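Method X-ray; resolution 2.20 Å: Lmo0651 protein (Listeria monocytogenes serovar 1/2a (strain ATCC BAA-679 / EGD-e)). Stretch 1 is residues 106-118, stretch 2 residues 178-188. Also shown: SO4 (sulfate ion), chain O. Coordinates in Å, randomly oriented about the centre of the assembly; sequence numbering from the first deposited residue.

Stretch 1, residues 106-118: DLEKLYARMQEME
Stretch 2 178-188: WTNKKSNQIYE

Two nearly antiparallel helices of one chain pack side by side through apolar and van der Waals contacts, with a pair of tyrosines at one end, methionines toward the other, and no hydrogen bond between them. Stretch 1 is helical from L107 to E118 and stretch 2 throughout, with mostly helical phi/psi around -63/-42; L107 (-73/-19), Q115 (-70/-32) and M117 (-54/-52) depart most. The axes approach to 9.7 Å, and their N-to-C directions differ by 168°. Three CA pairs set the register: Y111 CA to Y187 CA at 6.7 Å, M114 CA to S183 CA at 6.3 Å, and E118 CA to N180 CA at 6.3 Å. Steps of three or four residues on each helix thus keep one stripe facing its partner, and 541 Å² is buried in total.

D106 starts the first helix as its N-cap: with phi/psi -72/76 and chi1 t, D106 OD2 accepts from K109 N at 3.0 Å, satisfying an amide in the first turn that has no helical carbonyl to bind.

Y187 contributes the largest covered area. Its CA-to-CB bond points sideways, but chi1 161° (t) and chi2 80° bring the ring to the other helix. L107 (m, t) and L110 (t, p) point toward stretch 2 and meet the ring's edge: L107 CB lies 3.9 Å from Y187 CE1, and L110 CD2 lies 4.2 Å from Y187 CD1. L107 O is also 3.2 Å from Y187 CE1, near the ring plane, while accepting its helical bond from Y111 N at 2.9 Å. Y111 (chi1 t, chi2 78°) covers one face of Y187. Y111 CB sits 4.1 Å from the centroid of the Y187 ring, a CH-pi contact, and Y111 CD1 is 3.5 Å from Y187 CE2. The two rings meet obliquely, centroids 5.0 Å apart and planes at 48°.

Further along, methionines meet small and polar side chains. M114 (t, m, m) points toward stretch 2, placing M114 CG 3.9 Å from S183 CB and M114 CE 3.7 Å from N184 OD1. M117 (m, t, p) sends M117 CE to 3.2 Å from S183 OG, 3.7 Å from N180 OD1 and 4.2 Å from T179 CG2. Two of the polar atoms beside the M117 methyl have partners of their own: S183 OG (chi1 m) donates to T179 O at 2.7 Å, and N180 OD1 is hydrogen-bonded elsewhere in the structure. N184 (t, chi2 75°) turns OD1 to M114 CE, while N184 ND2 donates to E188 OE2 at 2.9 Å, one turn along. N180 (m, chi2 -10°) starts sideways but reaches across, N180 ND2 lying 3.7 Å from E118 CA.

Away from this interface, R113 (m, chi2 -96°) binds a sulfate, probably from the crystallisation liquor: R113 NE and R113 NH2 each donate to SO4 O4 at 3.2 Å, with O4 near the guanidinium plane. No hydrogen bond crosses the seam; those made by S183 OG, N184 ND2 and N180 OD1 lie within the second helix or elsewhere.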

ATOM      1  N   ASP B 106      12.068   9.817 -17.111  1.00 66.77           N
ATOM      2  CA  ASP B 106      12.773   8.813 -17.909  1.00 67.44           C
ATOM      3  C   ASP B 106      11.841   8.345 -19.022  1.00 61.59           C
ATOM      4  O   ASP B 106      11.261   7.257 -18.979  1.00 65.23           O
ATOM      5  CB  ASP B 106      13.227   7.647 -17.039  1.00 75.57           C
ATOM      6  CG  ASP B 106      14.378   6.872 -17.653  1.00 80.55           C
ATOM      7  OD1 ASP B 106      15.288   6.463 -16.902  1.00 86.47           O
ATOM      8  OD2 ASP B 106      14.374   6.663 -18.885  1.00 79.76           O
ATOM      9  N   LEU B 107      11.694   9.193 -20.043  1.00 53.40           N
ATOM     10  CA  LEU B 107      10.792   8.880 -21.147  1.00 54.39           C
ATOM     11  C   LEU B 107      11.345   7.791 -22.057  1.00 49.31           C
ATOM     12  O   LEU B 107      10.571   7.172 -22.798  1.00 53.27           O
ATOM     13  CB  LEU B 107      10.501  10.138 -21.966  1.00 59.00           C
ATOM     14  CG  LEU B 107       9.771  11.245 -21.206  1.00 59.14           C
ATOM     15  CD1 LEU B 107       9.553  12.441 -22.107  1.00 59.70           C
ATOM     16  CD2 LEU B 107       8.444  10.732 -20.665  1.00 47.59           C
ATOM     17  N   GLU B 108      12.656   7.537 -22.014  1.00 52.24           N
ATOM     18  CA  GLU B 108      13.216   6.452 -22.815  1.00 54.84           C
ATOM     19  C   GLU B 108      12.840   5.097 -22.234  1.00 54.20           C
ATOM     20  O   GLU B 108      12.497   4.164 -22.973  1.00 54.13           O
ATOM     21  CB  GLU B 108      14.732   6.592 -22.897  1.00 57.96           C
ATOM     22  CG  GLU B 108      15.189   7.847 -23.605  1.00 62.67           C
ATOM     23  CD  GLU B 108      16.614   8.204 -23.260  1.00 88.55           C
ATOM     24  OE1 GLU B 108      17.149   7.625 -22.291  1.00 95.83           O
ATOM     25  OE2 GLU B 108      17.197   9.065 -23.953  1.00101.30           O
ATOM     26  N   LYS B 109      12.872   4.982 -20.906  1.00 51.46           N
ATOM     27  CA  LYS B 109      12.375   3.775 -20.261  1.00 45.73           C
ATOM     28  C   LYS B 109      10.895   3.577 -20.549  1.00 48.92           C
ATOM     29  O   LYS B 109      10.447   2.453 -20.797  1.00 65.91           O
ATOM     30  CB  LYS B 109      12.634   3.842 -18.756  1.00 54.21           C
ATOM     31  CG  LYS B 109      12.530   2.501 -18.051  1.00 71.73           C
ATOM     32  CD  LYS B 109      12.914   2.612 -16.583  1.00 78.98           C
ATOM     33  CE  LYS B 109      11.934   3.492 -15.819  1.00 87.10           C
ATOM     34  NZ  LYS B 109      12.131   3.434 -14.341  1.00 82.68           N
ATOM     35  N   LEU B 110      10.120   4.663 -20.532  1.00 50.47           N
ATOM     36  CA  LEU B 110       8.696   4.558 -20.824  1.00 49.04           C
ATOM     37  C   LEU B 110       8.467   4.088 -22.254  1.00 52.06           C
ATOM     38  O   LEU B 110       7.591   3.254 -22.512  1.00 54.60           O
ATOM     39  CB  LEU B 110       8.017   5.905 -20.584  1.00 49.38           C
ATOM     40  CG  LEU B 110       6.491   5.952 -20.595  1.00 46.48           C
ATOM     41  CD1 LEU B 110       5.930   5.322 -19.328  1.00 43.05           C
ATOM     42  CD2 LEU B 110       6.025   7.386 -20.729  1.00 43.08           C
ATOM     43  N   TYR B 111       9.241   4.625 -23.197  1.00 59.55           N
ATOM     44  CA  TYR B 111       9.141   4.174 -24.580  1.00 56.38           C
ATOM     45  C   TYR B 111       9.469   2.692 -24.693  1.00 54.19           C
ATOM     46  O   TYR B 111       8.778   1.947 -25.397  1.00 54.24           O
ATOM     47  CB  TYR B 111      10.067   5.012 -25.461  1.00 53.11           C
ATOM     48  CG  TYR B 111       9.928   4.757 -26.940  1.00 54.90           C
ATOM     49  CD1 TYR B 111       8.871   5.299 -27.657  1.00 56.70           C
ATOM     50  CD2 TYR B 111      10.868   4.001 -27.624  1.00 55.73           C
ATOM     51  CE1 TYR B 111       8.744   5.080 -29.014  1.00 62.02           C
ATOM     52  CE2 TYR B 111      10.752   3.777 -28.986  1.00 64.71           C
ATOM     53  CZ  TYR B 111       9.687   4.319 -29.674  1.00 65.46           C
ATOM     54  OH  TYR B 111       9.560   4.097 -31.024  1.00 70.04           O
ATOM     55  N   ALA B 112      10.505   2.242 -23.981  1.00 41.01           N
ATOM     56  CA  ALA B 112      10.845   0.821 -24.002  1.00 50.33           C
ATOM     57  C   ALA B 112       9.708  -0.030 -23.448  1.00 53.67           C
ATOM     58  O   ALA B 112       9.414  -1.105 -23.982  1.00 55.62           O
ATOM     59  CB  ALA B 112      12.133   0.576 -23.219  1.00 53.32           C
ATOM     60  N   ARG B 113       9.051   0.436 -22.378  1.00 52.64           N
ATOM     61  CA  ARG B 113       7.947  -0.328 -21.793  1.00 48.40           C
ATOM     62  C   ARG B 113       6.748  -0.389 -22.736  1.00 46.98           C
ATOM     63  O   ARG B 113       6.123  -1.450 -22.896  1.00 51.80           O
ATOM     64  CB  ARG B 113       7.526   0.283 -20.454  1.00 53.35           C
ATOM     65  CG  ARG B 113       8.639   0.461 -19.426  1.00 54.43           C
ATOM     66  CD  ARG B 113       8.689  -0.699 -18.445  1.00 61.71           C
ATOM     67  NE  ARG B 113       9.888  -0.674 -17.612  1.00 62.48           N
ATOM     68  CZ  ARG B 113       9.897  -0.357 -16.318  1.00 79.78           C
ATOM     69  NH1 ARG B 113       8.766  -0.038 -15.693  1.00 74.05           N
ATOM     70  NH2 ARG B 113      11.038  -0.364 -15.643  1.00 86.26           N
ATOM     71  N   MET B 114       6.411   0.739 -23.365  1.00 46.48           N
ATOM     72  CA  MET B 114       5.342   0.743 -24.359  1.00 54.77           C
ATOM     73  C   MET B 114       5.666  -0.199 -25.514  1.00 58.37           C
ATOM     74  O   MET B 114       4.790  -0.919 -26.013  1.00 55.41           O
ATOM     75  CB  MET B 114       5.114   2.170 -24.868  1.00 49.68           C
ATOM     76  CG  MET B 114       4.009   2.303 -25.909  1.00 54.45           C
ATOM     77  SD  MET B 114       4.620   2.067 -27.600  1.00 61.91           S
ATOM     78  CE  MET B 114       6.023   3.173 -27.618  1.00 53.83           C
ATOM     79  N   GLN B 115       6.930  -0.223 -25.943  1.00 56.78           N
ATOM     80  CA  GLN B 115       7.306  -1.102 -27.043  1.00 61.56           C
ATOM     81  C   GLN B 115       7.280  -2.565 -26.628  1.00 59.05           C
ATOM     82  O   GLN B 115       6.986  -3.431 -27.456  1.00 56.80           O
ATOM     83  CB  GLN B 115       8.682  -0.718 -27.579  1.00 55.04           C
ATOM     84  CG  GLN B 115       8.663   0.569 -28.372  1.00 57.43           C
ATOM     85  CD  GLN B 115       9.739   0.620 -29.434  1.00 59.87           C
ATOM     86  OE1 GLN B 115       9.539   1.203 -30.497  1.00 59.92           O
ATOM     87  NE2 GLN B 115      10.890   0.019 -29.149  1.00 59.16           N
ATOM     88  N   GLU B 116       7.574  -2.862 -25.360  1.00 50.98           N
ATOM     89  CA  GLU B 116       7.429  -4.237 -24.892  1.00 52.49           C
ATOM     90  C   GLU B 116       5.967  -4.653 -24.891  1.00 58.92           C
ATOM     91  O   GLU B 116       5.639  -5.807 -25.204  1.00 60.69           O
ATOM     92  CB  GLU B 116       8.042  -4.397 -23.500  1.00 48.61           C
ATOM     93  CG  GLU B 116       9.552  -4.568 -23.516  1.00 59.84           C
ATOM     94  CD  GLU B 116       9.992  -5.835 -24.225  1.00 65.55           C
ATOM     95  OE1 GLU B 116      10.034  -5.848 -25.474  1.00 70.15           O
ATOM     96  OE2 GLU B 116      10.315  -6.819 -23.531  1.00 71.34           O
ATOM     97  N   MET B 117       5.075  -3.728 -24.533  1.00 62.08           N
ATOM     98  CA  MET B 117       3.649  -3.971 -24.728  1.00 55.10           C
ATOM     99  C   MET B 117       3.351  -4.337 -26.178  1.00 56.97           C
ATOM    100  O   MET B 117       2.681  -5.338 -26.459  1.00 53.86           O
ATOM    101  CB  MET B 117       2.842  -2.745 -24.323  1.00 55.34           C
ATOM    102  CG  MET B 117       2.680  -2.562 -22.844  1.00 54.09           C
ATOM    103  SD  MET B 117       2.225  -0.853 -22.565  1.00 57.18           S
ATOM    104  CE  MET B 117       0.462  -1.019 -22.784  1.00 39.42           C
ATOM    105  N   GLU B 118       3.827  -3.506 -27.110  1.00 52.25           N
ATOM    106  CA  GLU B 118       3.615  -3.781 -28.530  1.00 60.00           C
ATOM    107  C   GLU B 118       4.123  -5.168 -28.911  1.00 57.78           C
ATOM    108  O   GLU B 118       3.454  -5.914 -29.635  1.00 51.90           O
ATOM    109  CB  GLU B 118       4.309  -2.718 -29.378  1.00 62.34           C
ATOM    110  CG  GLU B 118       3.426  -1.550 -29.772  1.00 72.27           C
ATOM    111  CD  GLU B 118       4.192  -0.479 -30.522  1.00 80.81           C
ATOM    112  OE1 GLU B 118       5.344  -0.192 -30.136  1.00 81.50           O
ATOM    113  OE2 GLU B 118       3.649   0.067 -31.505  1.00 89.37           O
ATOM    114  N   TRP B 178      -5.741  -0.907 -28.971  1.00 64.29           N
ATOM    115  CA  TRP B 178      -6.187   0.389 -28.481  1.00 58.25           C
ATOM    116  C   TRP B 178      -5.377   0.822 -27.265  1.00 57.28           C
ATOM    117  O   TRP B 178      -4.976   1.988 -27.160  1.00 57.56           O
ATOM    118  CB  TRP B 178      -7.678   0.334 -28.152  1.00 61.06           C
ATOM    119  CG  TRP B 178      -8.230   1.642 -27.712  1.00 67.21           C
ATOM    120  CD1 TRP B 178      -8.771   2.612 -28.503  1.00 71.04           C
ATOM    121  CD2 TRP B 178      -8.305   2.130 -26.369  1.00 62.94           C
ATOM    122  NE1 TRP B 178      -9.175   3.678 -27.735  1.00 72.93           N
ATOM    123  CE2 TRP B 178      -8.901   3.405 -26.420  1.00 68.17           C
ATOM    124  CE3 TRP B 178      -7.927   1.610 -25.127  1.00 55.05           C
ATOM    125  CZ2 TRP B 178      -9.127   4.170 -25.278  1.00 62.79           C
ATOM    126  CZ3 TRP B 178      -8.154   2.372 -23.992  1.00 52.05           C
ATOM    127  CH2 TRP B 178      -8.741   3.640 -24.077  1.00 54.44           C
ATOM    128  N   THR B 179      -5.115  -0.107 -26.341  1.00 56.07           N
ATOM    129  CA  THR B 179      -4.318   0.226 -25.164  1.00 59.28           C
ATOM    130  C   THR B 179      -2.889   0.589 -25.550  1.00 56.98           C
ATOM    131  O   THR B 179      -2.303   1.518 -24.982  1.00 60.29           O
ATOM    132  CB  THR B 179      -4.339  -0.937 -24.171  1.00 58.09           C
ATOM    133  OG1 THR B 179      -5.696  -1.325 -23.921  1.00 55.25           O
ATOM    134  CG2 THR B 179      -3.676  -0.542 -22.862  1.00 50.98           C
ATOM    135  N   ASN B 180      -2.317  -0.121 -26.524  1.00 53.17           N
ATOM    136  CA  ASN B 180      -0.976   0.219 -26.994  1.00 48.94           C
ATOM    137  C   ASN B 180      -0.954   1.611 -27.622  1.00 48.65           C
ATOM    138  O   ASN B 180      -0.027   2.399 -27.382  1.00 54.36           O
ATOM    139  CB  ASN B 180      -0.485  -0.823 -27.998  1.00 50.87           C
ATOM    140  CG  ASN B 180      -0.317  -2.201 -27.383  1.00 59.29           C
ATOM    141  OD1 ASN B 180      -0.395  -2.370 -26.162  1.00 57.47           O
ATOM    142  ND2 ASN B 180      -0.069  -3.195 -28.230  1.00 59.82           N
ATOM    143  N   LYS B 181      -1.966   1.928 -28.435  1.00 45.26           N
ATOM    144  CA  LYS B 181      -2.049   3.252 -29.041  1.00 55.35           C
ATOM    145  C   LYS B 181      -2.184   4.333 -27.979  1.00 60.37           C
ATOM    146  O   LYS B 181      -1.566   5.398 -28.084  1.00 64.79           O
ATOM    147  CB  LYS B 181      -3.226   3.314 -30.017  1.00 50.28           C
ATOM    148  CG  LYS B 181      -3.577   4.727 -30.476  1.00 69.94           C
ATOM    149  CD  LYS B 181      -4.670   4.725 -31.538  1.00 82.29           C
ATOM    150  CE  LYS B 181      -6.028   4.375 -30.943  1.00 85.69           C
ATOM    151  NZ  LYS B 181      -7.076   4.232 -31.995  1.00 85.17           N
ATOM    152  N   LYS B 182      -2.986   4.076 -26.944  1.00 54.06           N
ATOM    153  CA  LYS B 182      -3.142   5.053 -25.872  1.00 55.90           C
ATOM    154  C   LYS B 182      -1.836   5.254 -25.118  1.00 53.98           C
ATOM    155  O   LYS B 182      -1.474   6.384 -24.773  1.00 55.50           O
ATOM    156  CB  LYS B 182      -4.248   4.607 -24.918  1.00 59.45           C
ATOM    157  CG  LYS B 182      -5.643   5.018 -25.355  1.00 70.38           C
ATOM    158  CD  LYS B 182      -5.846   6.519 -25.207  1.00 77.81           C
ATOM    159  CE  LYS B 182      -7.123   6.979 -25.888  1.00 84.21           C
ATOM    160  NZ  LYS B 182      -7.059   6.777 -27.364  1.00 94.05           N
ATOM    161  N   SER B 183      -1.110   4.164 -24.859  1.00 54.09           N
ATOM    162  CA  SER B 183       0.177   4.268 -24.181  1.00 54.66           C
ATOM    163  C   SER B 183       1.162   5.085 -25.006  1.00 59.61           C
ATOM    164  O   SER B 183       1.890   5.930 -24.467  1.00 57.81           O
ATOM    165  CB  SER B 183       0.732   2.870 -23.917  1.00 51.13           C
ATOM    166  OG  SER B 183      -0.261   2.043 -23.336  1.00 51.83           O
ATOM    167  N   ASN B 184       1.191   4.852 -26.321  1.00 52.19           N
ATOM    168  CA  ASN B 184       2.071   5.634 -27.182  1.00 47.84           C
ATOM    169  C   ASN B 184       1.657   7.102 -27.223  1.00 50.38           C
ATOM    170  O   ASN B 184       2.513   7.993 -27.248  1.00 54.72           O
ATOM    171  CB  ASN B 184       2.091   5.052 -28.593  1.00 53.04           C
ATOM    172  CG  ASN B 184       2.961   5.856 -29.524  1.00 61.92           C
ATOM    173  OD1 ASN B 184       4.187   5.782 -29.459  1.00 76.23           O
ATOM    174  ND2 ASN B 184       2.334   6.641 -30.391  1.00 70.41           N
ATOM    175  N   GLN B 185       0.351   7.372 -27.236  1.00 56.59           N
ATOM    176  CA  GLN B 185      -0.127   8.749 -27.205  1.00 63.40           C
ATOM    177  C   GLN B 185       0.299   9.444 -25.919  1.00 64.07           C
ATOM    178  O   GLN B 185       0.699  10.615 -25.934  1.00 64.35           O
ATOM    179  CB  GLN B 185      -1.651   8.766 -27.327  1.00 70.61           C
ATOM    180  CG  GLN B 185      -2.185   8.928 -28.734  1.00 86.98           C
ATOM    181  CD  GLN B 185      -3.691   8.757 -28.801  1.00 96.37           C
ATOM    182  OE1 GLN B 185      -4.403   9.016 -27.829  1.00 93.07           O
ATOM    183  NE2 GLN B 185      -4.185   8.309 -29.949  1.00110.58           N
ATOM    184  N   ILE B 186       0.213   8.735 -24.795  1.00 58.76           N
ATOM    185  CA  ILE B 186       0.643   9.296 -23.517  1.00 61.40           C
ATOM    186  C   ILE B 186       2.133   9.610 -23.556  1.00 60.84           C
ATOM    187  O   ILE B 186       2.569  10.697 -23.151  1.00 65.88           O
ATOM    188  CB  ILE B 186       0.288   8.335 -22.367  1.00 53.20           C
ATOM    189  CG1 ILE B 186      -1.223   8.341 -22.125  1.00 47.41           C
ATOM    190  CG2 ILE B 186       1.023   8.721 -21.094  1.00 51.04           C
ATOM    191  CD1 ILE B 186      -1.745   7.069 -21.488  1.00 45.42           C
ATOM    192  N   TYR B 187       2.933   8.662 -24.049  1.00 56.66           N
ATOM    193  CA  TYR B 187       4.369   8.897 -24.178  1.00 60.57           C
ATOM    194  C   TYR B 187       4.648  10.128 -25.034  1.00 59.46           C
ATOM    195  O   TYR B 187       5.492  10.963 -24.690  1.00 56.63           O
ATOM    196  CB  TYR B 187       5.066   7.674 -24.777  1.00 58.67           C
ATOM    197  CG  TYR B 187       6.423   8.015 -25.358  1.00 55.66           C
ATOM    198  CD1 TYR B 187       7.532   8.153 -24.534  1.00 60.84           C
ATOM    199  CD2 TYR B 187       6.588   8.234 -26.722  1.00 60.53           C
ATOM    200  CE1 TYR B 187       8.770   8.479 -25.048  1.00 60.59           C
ATOM    201  CE2 TYR B 187       7.824   8.570 -27.247  1.00 61.72           C
ATOM    202  CZ  TYR B 187       8.911   8.687 -26.404  1.00 66.76           C
ATOM    203  OH  TYR B 187      10.145   9.014 -26.916  1.00 72.63           O
ATOM    204  N   GLU B 188       3.961  10.239 -26.174  1.00 60.21           N
ATOM    205  CA  GLU B 188       4.228  11.336 -27.097  1.00 60.63           C
ATOM    206  C   GLU B 188       3.822  12.676 -26.505  1.00 58.74           C
ATOM    207  O   GLU B 188       4.553  13.665 -26.636  1.00 67.61           O
ATOM    208  CB  GLU B 188       3.505  11.095 -28.422  1.00 65.32           C
ATOM    209  CG  GLU B 188       4.221  10.131 -29.349  1.00 65.45           C
ATOM    210  CD  GLU B 188       3.492   9.921 -30.661  1.00 75.54           C
ATOM    211  OE1 GLU B 188       2.625  10.752 -31.007  1.00 80.65           O
ATOM    212  OE2 GLU B 188       3.786   8.920 -31.345  1.00 81.99           O
TER
HETATM  213  S   SO4 O 304      14.434  -1.069 -17.632  1.00130.98           S
HETATM  214  O1  SO4 O 304      15.037   0.140 -17.078  1.00133.59           O
HETATM  215  O2  SO4 O 304      14.396  -2.107 -16.605  1.00125.13           O
HETATM  216  O3  SO4 O 304      15.232  -1.522 -18.769  1.00126.30           O
HETATM  217  O4  SO4 O 304      13.072  -0.780 -18.077  1.00129.37           O